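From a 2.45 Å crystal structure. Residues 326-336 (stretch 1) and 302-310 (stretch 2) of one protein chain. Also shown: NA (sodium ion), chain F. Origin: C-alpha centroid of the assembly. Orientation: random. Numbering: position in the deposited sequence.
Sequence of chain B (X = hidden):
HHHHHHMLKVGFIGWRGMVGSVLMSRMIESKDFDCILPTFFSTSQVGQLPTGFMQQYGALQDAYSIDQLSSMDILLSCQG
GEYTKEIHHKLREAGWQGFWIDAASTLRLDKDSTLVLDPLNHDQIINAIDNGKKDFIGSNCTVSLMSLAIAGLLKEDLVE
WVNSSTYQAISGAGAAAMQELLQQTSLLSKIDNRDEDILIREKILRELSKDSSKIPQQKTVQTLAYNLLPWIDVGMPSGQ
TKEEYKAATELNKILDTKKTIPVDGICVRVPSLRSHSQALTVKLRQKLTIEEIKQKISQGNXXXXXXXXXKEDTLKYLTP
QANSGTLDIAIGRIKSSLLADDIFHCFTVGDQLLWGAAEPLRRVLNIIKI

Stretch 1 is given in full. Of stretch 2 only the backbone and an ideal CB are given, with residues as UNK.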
# COMPACT_ATOMS: atom_id res chain seq x y z
N THR B 326 17.37 -4.01 -9.02
CA THR B 326 18.50 -3.11 -8.76
C THR B 326 18.87 -3.04 -7.32
O THR B 326 18.08 -3.37 -6.46
CB THR B 326 18.21 -1.66 -9.15
OG1 THR B 326 17.39 -1.03 -8.14
CG2 THR B 326 17.57 -1.58 -10.55
N LEU B 327 20.06 -2.53 -7.07
CA LEU B 327 20.52 -2.29 -5.70
C LEU B 327 20.12 -0.91 -5.18
O LEU B 327 20.46 -0.53 -4.05
CB LEU B 327 22.03 -2.50 -5.62
CG LEU B 327 22.43 -3.99 -5.74
CD1 LEU B 327 23.90 -4.12 -6.11
CD2 LEU B 327 22.18 -4.74 -4.44
N ASP B 328 19.39 -0.14 -5.99
CA ASP B 328 19.00 1.19 -5.55
C ASP B 328 17.99 1.06 -4.39
O ASP B 328 17.06 0.23 -4.39
CB ASP B 328 18.39 2.04 -6.68
CG ASP B 328 19.25 2.10 -7.98
OD1 ASP B 328 20.48 2.10 -7.97
OD2 ASP B 328 18.66 2.22 -9.07
N ILE B 329 18.21 1.88 -3.38
CA ILE B 329 17.26 2.12 -2.31
C ILE B 329 16.63 3.46 -2.70
O ILE B 329 17.19 4.53 -2.40
CB ILE B 329 18.00 2.21 -0.93
CG1 ILE B 329 18.76 0.92 -0.67
CG2 ILE B 329 17.06 2.48 0.22
CD1 ILE B 329 17.87 -0.32 -0.73
N ALA B 330 15.53 3.43 -3.42
CA ALA B 330 14.92 4.69 -3.81
C ALA B 330 14.10 5.28 -2.63
O ALA B 330 13.51 4.57 -1.82
CB ALA B 330 14.06 4.52 -5.04
N ILE B 331 14.12 6.59 -2.52
CA ILE B 331 13.43 7.26 -1.42
C ILE B 331 13.04 8.64 -1.82
O ILE B 331 13.86 9.41 -2.30
CB ILE B 331 14.30 7.31 -0.18
CG1 ILE B 331 13.66 8.25 0.88
CG2 ILE B 331 15.70 7.72 -0.53
CD1 ILE B 331 14.27 8.10 2.23
N GLY B 332 11.78 8.94 -1.68
CA GLY B 332 11.24 10.19 -2.21
C GLY B 332 10.03 10.67 -1.47
O GLY B 332 9.73 10.18 -0.42
N ARG B 333 9.36 11.66 -2.04
CA ARG B 333 8.21 12.26 -1.44
C ARG B 333 8.62 12.81 -0.06
O ARG B 333 7.83 12.86 0.85
CB ARG B 333 7.05 11.27 -1.35
CG ARG B 333 6.59 10.68 -2.69
CD ARG B 333 6.05 11.71 -3.68
NE ARG B 333 5.37 12.81 -3.00
CZ ARG B 333 4.11 12.81 -2.55
NH1 ARG B 333 3.33 11.75 -2.67
NH2 ARG B 333 3.63 13.91 -1.95
N ILE B 334 9.87 13.22 0.05
CA ILE B 334 10.43 13.69 1.29
C ILE B 334 9.85 15.06 1.60
O ILE B 334 10.10 16.02 0.92
CB ILE B 334 11.97 13.78 1.24
CG1 ILE B 334 12.56 12.39 0.98
CG2 ILE B 334 12.51 14.35 2.55
CD1 ILE B 334 13.95 12.40 0.36
N LYS B 335 9.06 15.14 2.65
CA LYS B 335 8.40 16.38 2.96
C LYS B 335 8.21 16.53 4.45
O LYS B 335 8.26 15.56 5.21
CB LYS B 335 7.07 16.43 2.24
CG LYS B 335 6.07 15.42 2.73
CD LYS B 335 4.75 15.53 2.00
CE LYS B 335 3.63 14.88 2.80
NZ LYS B 335 2.66 14.17 1.92
N SER B 336 8.01 17.75 4.85
CA SER B 336 7.70 18.08 6.25
C SER B 336 6.25 17.74 6.47
O SER B 336 5.50 17.51 5.54
CB SER B 336 7.92 19.56 6.49
OG SER B 336 7.06 20.26 5.63
N UNK B 302 26.07 4.59 -0.47
CA UNK B 302 26.09 4.70 -1.94
C UNK B 302 24.81 4.25 -2.61
O UNK B 302 24.53 4.72 -3.69
CB UNK B 302 27.25 3.88 -2.50
N UNK B 303 24.01 3.40 -1.95
CA UNK B 303 22.78 2.87 -2.55
C UNK B 303 21.57 3.77 -2.45
O UNK B 303 20.66 3.67 -3.26
CB UNK B 303 22.44 1.53 -1.90
N UNK B 304 21.55 4.63 -1.42
CA UNK B 304 20.43 5.56 -1.23
C UNK B 304 20.30 6.42 -2.48
O UNK B 304 21.24 7.02 -2.91
CB UNK B 304 20.63 6.43 0.01
N UNK B 305 19.10 6.49 -3.05
CA UNK B 305 18.87 7.23 -4.27
C UNK B 305 17.71 8.15 -4.07
O UNK B 305 16.57 7.71 -3.96
CB UNK B 305 18.62 6.30 -5.46
N UNK B 306 17.99 9.43 -3.98
CA UNK B 306 16.92 10.36 -3.71
C UNK B 306 16.16 10.69 -4.99
O UNK B 306 16.74 10.88 -6.03
CB UNK B 306 17.47 11.63 -3.07
N UNK B 307 14.86 10.71 -4.87
CA UNK B 307 13.99 10.96 -5.98
C UNK B 307 13.27 12.24 -5.67
O UNK B 307 12.53 12.32 -4.70
CB UNK B 307 13.02 9.80 -6.23
N UNK B 308 13.46 13.23 -6.53
CA UNK B 308 12.96 14.56 -6.33
C UNK B 308 11.45 14.56 -6.30
O UNK B 308 10.79 13.82 -7.03
CB UNK B 308 13.48 15.50 -7.42
N UNK B 309 10.91 15.39 -5.42
CA UNK B 309 9.50 15.34 -5.09
C UNK B 309 8.66 16.04 -6.13
O UNK B 309 8.11 17.10 -5.88
CB UNK B 309 9.25 15.96 -3.71
N UNK B 310 8.56 15.41 -7.29
CA UNK B 310 7.67 15.87 -8.32
C UNK B 310 7.13 14.66 -9.07
O UNK B 310 7.68 13.57 -9.01
CB UNK B 310 8.38 16.84 -9.26
NA NA F . 18.06 12.01 -6.95

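Two parallel strands set the frame. Stretch 1 offers alternating backbone donors and acceptors from Ile329 to Ile331, and the backbone of stretch 2 answers them with any residue but proline at 305 and 307, so sequence matters mainly on the two faces and at the ends.

Position 302 lies before the pairing begins, with nothing of stretch 1 near its CB. Almost any polar residue would suit; Glu302 occupies it and makes no contact across.

At 303, CA-to-CB points toward stretch 1, and the ideal CB sits 3.6 Å from Leu327 O and 3.9 Å from Ile329 CG1. Leu327 and Ile329 present an apolar surface, so a large aliphatic or aromatic side chain would fit. The residue is Trp303. Its CD1 packs 3.8 Å from Leu327 CB, and its CB lies 4.0 Å from Ile329 CG1. The backbone opens the ladder: Ile329 N donates to Trp303 O at 3.0 Å, nearly straight at 170°.

Position 304 pairs with Ile329 and turns its CB to the face that carries Ile329 and Ile331. Ile331 CG2 is 5.1 Å from the ideal CB, leaving room for a small or medium apolar group; a beta-branched one suits the extended backbone. Val304 serves, its CG1 4.0 Å from Ile331 CG2.

Position 305 pairs with Ala330 on the other face. Ala330 offers little bulk, while Asp328 lies to the side with its carboxylate, so a long chain, perhaps a basic one, has space to run. Lys305 extends with its first three chi angles t, passing Asp328 OD2 with CD at 3.9 Å, a contact of the aliphatic shaft. Its N and O both turn to stretch 1, bonding the residues before and after Ala330: Lys305 N donates to Ile329 O at 2.8 Å, and Ile331 N donates to Lys305 O at 3.1 Å.

At 306 the CB returns to the Ile331 face, with Ile334 CD1 5.0 Å from its ideal position. Val, Ile or Leu could use this apolar patch. Val306 brings CG1 to 4.0 Å from Ile334 CD1, while its carbonyl O binds the sodium ion at 2.0 Å.

Position 307 faces the Ala330 side, where the small methyl suits a branched apolar residue. Ile307 lays CG1 4.2 Å from Ala330 CB, and Ile307 N donates to Ile331 O at 3.0 Å. Glycine at 332 keeps clear of the backbone here: an ideal CB on Gly332 would come within 3.0 Å of Ile307 O, a clash. Next, a water takes the place of a direct bond: water 1 donates to Ile307 O (3.1 Å) and accepts from Arg333 N (2.9 Å).

Position 308 points away, so a polar residue is natural; Asp308 occupies it.

At 309 CB again points toward stretch 1, and the Arg333 guanidinium asks for an acceptor: Asp, Asn, Glu or Gln are candidates. Asn309 receives Arg333 NE on OD1 at 2.7 Å, at the guanidinium edge.

Position 310 points away and precedes a helix, which favours Ser, Thr, Asp or Asn; Asn310 caps it. Asn310 ND2 also donates to Asp308 OD2 at a very short 2.4 Å.

Stretch 2, residues 302-310: EWVKVIDNN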
# COMPACT_ATOMS: atom_id res chain seq x y z
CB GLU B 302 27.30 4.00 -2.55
CG GLU B 302 27.51 2.57 -2.08
CD GLU B 302 28.57 1.86 -2.91
OE1 GLU B 302 28.47 1.86 -4.16
OE2 GLU B 302 29.50 1.29 -2.30
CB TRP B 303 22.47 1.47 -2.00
CG TRP B 303 23.62 0.63 -2.29
CD1 TRP B 303 23.92 0.01 -3.49
CD2 TRP B 303 24.73 0.39 -1.42
NE1 TRP B 303 25.12 -0.66 -3.39
CE2 TRP B 303 25.65 -0.45 -2.14
CE3 TRP B 303 25.05 0.80 -0.13
CZ2 TRP B 303 26.84 -0.87 -1.61
CZ3 TRP B 303 26.24 0.37 0.42
CH2 TRP B 303 27.13 -0.46 -0.32
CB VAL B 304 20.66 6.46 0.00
CG1 VAL B 304 19.67 7.61 0.06
CG2 VAL B 304 20.52 5.63 1.25
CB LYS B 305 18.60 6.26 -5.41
CG LYS B 305 18.38 6.93 -6.72
CD LYS B 305 18.39 5.89 -7.84
CE LYS B 305 18.60 6.54 -9.20
NZ LYS B 305 17.28 6.92 -9.74
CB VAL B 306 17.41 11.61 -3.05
CG1 VAL B 306 16.29 12.61 -2.93
CG2 VAL B 306 17.96 11.26 -1.68
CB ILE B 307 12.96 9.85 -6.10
CG1 ILE B 307 13.65 8.50 -6.21
CG2 ILE B 307 12.10 10.05 -7.32
CD1 ILE B 307 14.69 8.41 -7.30
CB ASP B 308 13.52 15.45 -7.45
CG ASP B 308 12.95 16.83 -7.45
OD1 ASP B 308 13.18 17.58 -6.48
OD2 ASP B 308 12.25 17.18 -8.43
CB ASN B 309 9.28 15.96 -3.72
CG ASN B 309 7.92 15.66 -3.14
OD1 ASN B 309 7.20 14.76 -3.59
ND2 ASN B 309 7.56 16.39 -2.13
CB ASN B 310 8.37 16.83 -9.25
CG ASN B 310 9.35 16.13 -10.16
OD1 ASN B 310 8.97 15.55 -11.17
ND2 ASN B 310 10.62 16.18 -9.81
O HOH W 1 9.57 11.49 -4.89
O HOH W 2 12.02 13.90 -2.48
O HOH W 3 17.64 10.51 -8.49
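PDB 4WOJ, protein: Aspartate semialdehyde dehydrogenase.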